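Local coordinates for GARP domain-containing protein (Trypanosoma brucei brucei TREU927, PDB 6XZ6) that serves as a trypanosome receptor for the host complement regulator factor H, a role linked to transmission of the parasite to tsetse flies, at residues Leu119-Ala123 with Ala135-Ala139; Arg57-Ala62 with Ala209-Glu214; Glu50-Ala54 with Lys202-Gln206. All blocks are in the same frame, centred on the assembly; numbering follows the deposited sequence.

Interaction 1 (Leu119-Ala123 with Ala135-Ala139); sequences LRGAA and AKECA
This is a buried apolar contact between two helices joined by a tight turn, where the last turns of helix 67-125 meet helix 129-137. Residues 119-123 are regular alpha helix, with A123 N donating to L119 O at 2.8 Å; A135 and K136 are helical, and C138 and A139 are loop or turn. The backbones come nearest at A123 and A135, whose CA atoms are 4.9 Å apart, a close spacing that suits two alanines. The methyl group of A135 is the centre of the contact, pointing at the longer helix and resting among L119, A122 and A123: its CB is 3.4 Å from L119 O, 3.6 Å from A123 N, 3.7 Å from A122 CB and 4.2 Å from A123 CB. L119, in the m,t rotamer, closes the far side, its CD2 4.2 Å from A135 CB and its CD1 4.2 Å from C138 SG. These two consecutive helices are docked on helix 4-61: L16 and A20 pack against L119, and T13 touches both A122 and A135. C138, with chi1 t (-153°), carries its sulphur to the disulfide with C17, tying this helix end to that helix covalently. R16 of the complement factor H chain packs on A122. K136 lays its aliphatic chain over the A123 side of helix 67-125, its CG 3.8 Å from A123 CB and its CE 3.3 Å from A123 O, leaving its charged tip near solvent.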
loop_
_atom_site.group_PDB
_atom_site.type_symbol
_atom_site.label_atom_id
_atom_site.label_comp_id
_atom_site.label_asym_id
_atom_site.label_seq_id
_atom_site.Cartn_x
_atom_site.Cartn_y
_atom_site.Cartn_z
ATOM N N LEU A 119 -11.709 13.884 8.583
ATOM C CA LEU A 119 -12.347 13.198 9.702
ATOM C C LEU A 119 -12.270 14.019 10.963
ATOM O O LEU A 119 -13.250 14.077 11.696
ATOM C CB LEU A 119 -11.755 11.804 9.923
ATOM C CG LEU A 119 -12.146 10.756 8.904
ATOM C CD1 LEU A 119 -11.114 9.650 8.888
ATOM C CD2 LEU A 119 -13.563 10.204 9.197
ATOM N N ARG A 120 -11.131 14.683 11.202
ATOM C CA ARG A 120 -10.906 15.550 12.350
ATOM C C ARG A 120 -11.965 16.660 12.357
ATOM O O ARG A 120 -12.505 16.962 13.417
ATOM C CB ARG A 120 -9.517 16.141 12.278
ATOM C CG ARG A 120 -8.674 15.880 13.499
ATOM C CD ARG A 120 -7.340 16.634 13.393
ATOM N NE ARG A 120 -6.403 15.922 12.529
ATOM C CZ ARG A 120 -5.917 16.399 11.397
ATOM N NH1 ARG A 120 -6.244 17.620 10.990
ATOM N NH2 ARG A 120 -5.087 15.673 10.671
ATOM N N GLY A 121 -12.280 17.221 11.175
ATOM C CA GLY A 121 -13.328 18.218 10.968
ATOM C C GLY A 121 -14.690 17.681 11.358
ATOM O O GLY A 121 -15.407 18.342 12.105
ATOM N N ALA A 122 -15.039 16.449 10.896
ATOM C CA ALA A 122 -16.291 15.726 11.245
ATOM C C ALA A 122 -16.347 15.407 12.773
ATOM O O ALA A 122 -17.434 15.448 13.368
ATOM C CB ALA A 122 -16.420 14.448 10.425
ATOM N N ALA A 123 -15.181 15.138 13.419
ATOM C CA ALA A 123 -15.100 14.896 14.868
ATOM C C ALA A 123 -15.502 16.128 15.679
ATOM O O ALA A 123 -16.199 16.001 16.692
ATOM C CB ALA A 123 -13.696 14.473 15.253
ATOM N N ALA A 135 -16.354 9.608 13.580
ATOM C CA ALA A 135 -15.114 10.274 13.181
ATOM C C ALA A 135 -14.067 10.323 14.326
ATOM O O ALA A 135 -12.869 10.237 14.040
ATOM C CB ALA A 135 -15.415 11.663 12.680
ATOM N N LYS A 136 -14.508 10.457 15.606
ATOM C CA LYS A 136 -13.598 10.471 16.760
ATOM C C LYS A 136 -12.982 9.086 16.990
ATOM O O LYS A 136 -11.799 9.006 17.335
ATOM C CB LYS A 136 -14.299 10.936 18.040
ATOM C CG LYS A 136 -14.032 12.398 18.401
ATOM C CD LYS A 136 -14.896 12.856 19.592
ATOM C CE LYS A 136 -15.547 14.210 19.378
ATOM N NZ LYS A 136 -16.923 14.258 19.952
ATOM N N GLU A 137 -13.771 8.001 16.777
ATOM C CA GLU A 137 -13.361 6.602 16.913
ATOM C C GLU A 137 -12.390 6.190 15.808
ATOM O O GLU A 137 -11.602 5.264 15.979
ATOM C CB GLU A 137 -14.592 5.697 16.832
ATOM C CG GLU A 137 -15.300 5.435 18.152
ATOM C CD GLU A 137 -16.734 4.934 18.024
ATOM O OE1 GLU A 137 -17.071 4.268 17.016
ATOM O OE2 GLU A 137 -17.530 5.210 18.949
ATOM N N CYS A 138 -12.464 6.872 14.680
ATOM C CA CYS A 138 -11.687 6.648 13.464
ATOM C C CYS A 138 -10.398 7.470 13.418
ATOM O O CYS A 138 -9.732 7.499 12.386
ATOM C CB CYS A 138 -12.576 6.962 12.271
ATOM S SG CYS A 138 -12.137 6.082 10.762
ATOM N N ALA A 139 -10.055 8.159 14.512
ATOM C CA ALA A 139 -8.870 9.009 14.575
ATOM C C ALA A 139 -7.602 8.229 14.308
ATOM O O ALA A 139 -6.833 8.619 13.439
ATOM C CB ALA A 139 -8.788 9.702 15.921
#

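Interaction 2 (Arg57-Ala62 with Ala209-Glu214); sequences RAEAGA and AAQFPE
A209 begins a type I beta turn that ends at F212, with F212 N donating to A209 O at 3.3 Å. The turn follows helix 165-208. A209 CB points at the helix, 3.9 Å from A58 CB; the A58 and A209 CA atoms are 4.7 Å apart. A209 O sits over one face of the R57 guanidinium. F212 (chi1 m) is buried against the end of helix 4-61, where the C-terminal tail folds back on the helical bundle: its CE2 is 3.8 Å from A58 CB, CE1 4.1 Å from A62 CB and CD1 3.5 Å from G61 C. Glycine suits position 61: a CB would lie 2.5 Å from F212 CD1. F212 O accepts from both R57 NE (3.1 Å) and R57 NH1 (3.0 Å), reached by the all-trans R57 side chain. From F212 to E214 the extended chain runs along R57, with P213 O 3.4 Å from R57 CG. E214 sets its CG over the other guanidinium face, its OE2 3.4 Å from R57 NH2 in a salt bridge of charges alone.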
loop_
_atom_site.group_PDB
_atom_site.type_symbol
_atom_site.label_atom_id
_atom_site.label_comp_id
_atom_site.label_asym_id
_atom_site.label_seq_id
_atom_site.Cartn_x
_atom_site.Cartn_y
_atom_site.Cartn_z
ATOM N N ARG A 57 33.123 -29.784 -3.481
ATOM C CA ARG A 57 33.415 -31.004 -2.713
ATOM C C ARG A 57 33.256 -32.236 -3.633
ATOM O O ARG A 57 34.048 -33.178 -3.542
ATOM C CB ARG A 57 32.476 -31.076 -1.485
ATOM C CG ARG A 57 32.409 -32.412 -0.771
ATOM C CD ARG A 57 31.426 -32.373 0.376
ATOM N NE ARG A 57 31.174 -33.705 0.925
ATOM C CZ ARG A 57 30.349 -33.962 1.939
ATOM N NH1 ARG A 57 30.190 -35.208 2.374
ATOM N NH2 ARG A 57 29.681 -32.975 2.529
ATOM N N ALA A 58 32.242 -32.218 -4.519
ATOM C CA ALA A 58 31.999 -33.294 -5.476
ATOM C C ALA A 58 33.070 -33.346 -6.579
ATOM O O ALA A 58 33.583 -34.421 -6.879
ATOM C CB ALA A 58 30.610 -33.165 -6.078
ATOM N N GLU A 59 33.411 -32.189 -7.156
ATOM C CA GLU A 59 34.394 -32.059 -8.228
ATOM C C GLU A 59 35.789 -32.474 -7.790
ATOM O O GLU A 59 36.461 -33.183 -8.534
ATOM C CB GLU A 59 34.363 -30.651 -8.831
ATOM C CG GLU A 59 33.129 -30.442 -9.703
ATOM C CD GLU A 59 32.849 -29.060 -10.255
ATOM O OE1 GLU A 59 33.197 -28.052 -9.597
ATOM O OE2 GLU A 59 32.250 -28.996 -11.352
ATOM N N ALA A 60 36.197 -32.093 -6.569
ATOM C CA ALA A 60 37.486 -32.478 -5.983
ATOM C C ALA A 60 37.488 -33.987 -5.655
ATOM O O ALA A 60 38.498 -34.662 -5.870
ATOM C CB ALA A 60 37.753 -31.664 -4.731
ATOM N N GLY A 61 36.347 -34.492 -5.184
ATOM C CA GLY A 61 36.146 -35.899 -4.855
ATOM C C GLY A 61 36.168 -36.841 -6.046
ATOM O O GLY A 61 36.742 -37.927 -5.963
ATOM N N ALA A 62 35.555 -36.429 -7.170
ATOM C CA ALA A 62 35.463 -37.216 -8.404
ATOM C C ALA A 62 36.718 -37.197 -9.282
ATOM O O ALA A 62 36.724 -37.885 -10.306
ATOM C CB ALA A 62 34.251 -36.786 -9.211
ATOM N N ALA A 209 26.935 -34.821 -3.444
ATOM C CA ALA A 209 28.269 -34.614 -2.872
ATOM C C ALA A 209 28.497 -35.329 -1.534
ATOM O O ALA A 209 29.614 -35.281 -1.002
ATOM C CB ALA A 209 28.559 -33.131 -2.731
ATOM N N ALA A 210 27.453 -35.997 -1.003
ATOM C CA ALA A 210 27.497 -36.704 0.276
ATOM C C ALA A 210 28.541 -37.828 0.315
ATOM O O ALA A 210 29.164 -38.054 1.359
ATOM C CB ALA A 210 26.118 -37.243 0.616
ATOM N N GLN A 211 28.758 -38.496 -0.832
ATOM C CA GLN A 211 29.699 -39.608 -0.969
ATOM C C GLN A 211 31.184 -39.205 -0.899
ATOM O O GLN A 211 32.015 -40.063 -0.603
ATOM C CB GLN A 211 29.405 -40.409 -2.254
ATOM C CG GLN A 211 29.678 -39.674 -3.561
ATOM C CD GLN A 211 29.152 -40.423 -4.761
ATOM O OE1 GLN A 211 29.848 -41.226 -5.407
ATOM N NE2 GLN A 211 27.891 -40.188 -5.079
ATOM N N PHE A 212 31.517 -37.922 -1.161
ATOM C CA PHE A 212 32.899 -37.420 -1.207
ATOM C C PHE A 212 33.417 -36.757 0.103
ATOM O O PHE A 212 32.605 -36.415 0.967
ATOM C CB PHE A 212 33.066 -36.457 -2.396
ATOM C CG PHE A 212 32.505 -36.944 -3.710
ATOM C CD1 PHE A 212 33.187 -37.889 -4.474
ATOM C CD2 PHE A 212 31.305 -36.443 -4.198
ATOM C CE1 PHE A 212 32.674 -38.322 -5.702
ATOM C CE2 PHE A 212 30.801 -36.864 -5.431
ATOM C CZ PHE A 212 31.486 -37.802 -6.173
ATOM N N PRO A 213 34.758 -36.555 0.275
ATOM C CA PRO A 213 35.246 -35.912 1.507
ATOM C C PRO A 213 35.073 -34.386 1.502
ATOM O O PRO A 213 35.239 -33.748 0.455
ATOM C CB PRO A 213 36.741 -36.278 1.532
ATOM C CG PRO A 213 36.982 -37.175 0.355
ATOM C CD PRO A 213 35.891 -36.906 -0.607
ATOM N N GLU A 214 34.789 -33.799 2.683
ATOM C CA GLU A 214 34.649 -32.345 2.882
ATOM C C GLU A 214 36.053 -31.671 2.814
ATOM O O GLU A 214 37.063 -32.371 2.939
ATOM C CB GLU A 214 33.985 -32.045 4.253
ATOM C CG GLU A 214 32.575 -32.600 4.428
ATOM C CD GLU A 214 31.857 -32.392 5.752
ATOM O OE1 GLU A 214 32.529 -32.280 6.803
ATOM O OE2 GLU A 214 30.605 -32.363 5.737
#

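Interaction 3 (Glu50-Ala54 with Lys202-Gln206); sequences EGKKA and KSEAQ
E50 opens the contact on helix 4-61, its CA-to-CB bond directed at helix 165-208. Its carboxylate reaches along the side of the interface: E50 OE2 lies 3.5 Å from K202 CD and 4.1 Å from K202 NZ, opposite charges beyond salt-bridge range, while E50 OE1 is 3.6 Å from Q206 NE2. Next in sequence, G51 brings the backbones together; its CA is 4.3 Å from K202 CA, and G51 O is 3.9 Å from A205 CB. Glycine suits the close approach of G51 CA to K202 CA, although a CB here would point sideways and would not clash. Around here the short axes approach to 8.3 Å and run parallel with a crossing angle of +19°, close to the value of left-handed coiled coils, as expected where the first and last long helices of an up-down-up three-helix bundle pack side by side. K53 contributes within its own helix, where K53 NZ forms a salt bridge with E50 OE1 at 3.4 Å. A54 points into the interface and its CA is 5.3 Å from that of Q206. The methyl A54 CB touches A205 O at 3.7 Å, A205 CB at 3.9 Å and Q206 N at 3.8 Å, and Q206 CG lies 4.1 Å away from it. A79 of helix 67-125 also touches A205. With no hydrogen bond between the two segments, the pairing rests on close packing of glycine and alanine, with at most a weak attraction between E50 and K202 at the edge.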
loop_
_atom_site.group_PDB
_atom_site.type_symbol
_atom_site.label_atom_id
_atom_site.label_comp_id
_atom_site.label_asym_id
_atom_site.label_seq_id
_atom_site.Cartn_x
_atom_site.Cartn_y
_atom_site.Cartn_z
ATOM N N GLU A 50 25.940 -22.482 -0.510
ATOM C CA GLU A 50 26.028 -23.863 -0.041
ATOM C C GLU A 50 26.094 -24.854 -1.196
ATOM O O GLU A 50 26.848 -25.828 -1.116
ATOM C CB GLU A 50 24.862 -24.207 0.901
ATOM C CG GLU A 50 24.977 -23.579 2.280
ATOM C CD GLU A 50 24.053 -24.184 3.321
ATOM O OE1 GLU A 50 24.531 -25.018 4.126
ATOM O OE2 GLU A 50 22.852 -23.824 3.330
ATOM N N GLY A 51 25.320 -24.598 -2.256
ATOM C CA GLY A 51 25.291 -25.408 -3.471
ATOM C C GLY A 51 26.630 -25.395 -4.190
ATOM O O GLY A 51 27.064 -26.426 -4.696
ATOM N N LYS A 52 27.297 -24.224 -4.215
ATOM C CA LYS A 52 28.614 -23.993 -4.816
ATOM C C LYS A 52 29.671 -24.781 -4.051
ATOM O O LYS A 52 30.585 -25.334 -4.668
ATOM C CB LYS A 52 28.939 -22.488 -4.765
ATOM C CG LYS A 52 30.300 -22.036 -5.310
ATOM C CD LYS A 52 30.288 -20.518 -5.446
ATOM C CE LYS A 52 31.620 -19.826 -5.379
ATOM N NZ LYS A 52 31.460 -18.364 -5.627
ATOM N N LYS A 53 29.556 -24.808 -2.709
ATOM C CA LYS A 53 30.470 -25.529 -1.841
ATOM C C LYS A 53 30.364 -27.040 -2.126
ATOM O O LYS A 53 31.392 -27.667 -2.381
ATOM C CB LYS A 53 30.240 -25.107 -0.369
ATOM C CG LYS A 53 30.177 -26.195 0.720
ATOM C CD LYS A 53 28.947 -26.025 1.653
ATOM C CE LYS A 53 28.996 -24.826 2.587
ATOM N NZ LYS A 53 27.871 -24.826 3.565
ATOM N N ALA A 54 29.131 -27.579 -2.208
ATOM C CA ALA A 54 28.841 -28.990 -2.490
ATOM C C ALA A 54 29.419 -29.425 -3.848
ATOM O O ALA A 54 30.036 -30.488 -3.945
ATOM C CB ALA A 54 27.335 -29.227 -2.449
ATOM N N LYS A 202 20.135 -26.632 -3.948
ATOM C CA LYS A 202 21.187 -26.736 -2.920
ATOM C C LYS A 202 21.189 -28.167 -2.357
ATOM O O LYS A 202 22.242 -28.796 -2.273
ATOM C CB LYS A 202 20.936 -25.726 -1.771
ATOM C CG LYS A 202 21.640 -26.085 -0.448
ATOM C CD LYS A 202 21.029 -25.411 0.773
ATOM C CE LYS A 202 19.875 -26.185 1.370
ATOM N NZ LYS A 202 19.183 -25.401 2.429
ATOM N N SER A 203 19.995 -28.669 -1.994
ATOM C CA SER A 203 19.771 -29.998 -1.457
ATOM C C SER A 203 20.149 -31.085 -2.440
ATOM O O SER A 203 20.706 -32.090 -2.012
ATOM C CB SER A 203 18.318 -30.145 -1.031
ATOM O OG SER A 203 18.049 -29.299 0.076
ATOM N N GLU A 204 19.877 -30.898 -3.746
ATOM C CA GLU A 204 20.243 -31.865 -4.784
ATOM C C GLU A 204 21.766 -31.917 -4.930
ATOM O O GLU A 204 22.310 -33.001 -5.073
ATOM C CB GLU A 204 19.558 -31.553 -6.125
ATOM C CG GLU A 204 19.609 -32.715 -7.121
ATOM C CD GLU A 204 18.836 -32.578 -8.430
ATOM O OE1 GLU A 204 17.740 -31.967 -8.426
ATOM O OE2 GLU A 204 19.317 -33.112 -9.458
ATOM N N ALA A 205 22.452 -30.761 -4.833
ATOM C CA ALA A 205 23.915 -30.654 -4.891
ATOM C C ALA A 205 24.536 -31.311 -3.661
ATOM O O ALA A 205 25.466 -32.095 -3.803
ATOM C CB ALA A 205 24.344 -29.196 -4.987
ATOM N N GLN A 206 23.990 -31.037 -2.468
ATOM C CA GLN A 206 24.449 -31.603 -1.194
ATOM C C GLN A 206 24.292 -33.135 -1.094
ATOM O O GLN A 206 25.127 -33.789 -0.462
ATOM C CB GLN A 206 23.751 -30.903 -0.017
ATOM C CG GLN A 206 24.295 -29.493 0.279
ATOM C CD GLN A 206 23.674 -28.871 1.508
ATOM O OE1 GLN A 206 22.535 -29.185 1.906
ATOM N NE2 GLN A 206 24.423 -27.958 2.123
#

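How the interactions relate
The three contacts mark the two ends of a long, slender helical bundle. Interactions 2 and 3 are neighbours, their centres 11 Å apart, both built on helix 4-61, and they touch where A209 CB comes 3.3 Å from A54 O. Interaction 1 lies on the opposite side of the chain's centre, 68 Å from interaction 2 and 57 Å from interaction 3 between centres. Along the chain the segments run 50-54, 57-62, 119-123, 135-139, 202-206, 209-214, so interaction 1 is nested within the loops that the other two close, and those two cross. Factor H packs beside interaction 1; interactions 2 and 3 lie where the last helix and the loop after it meet helix 4-61.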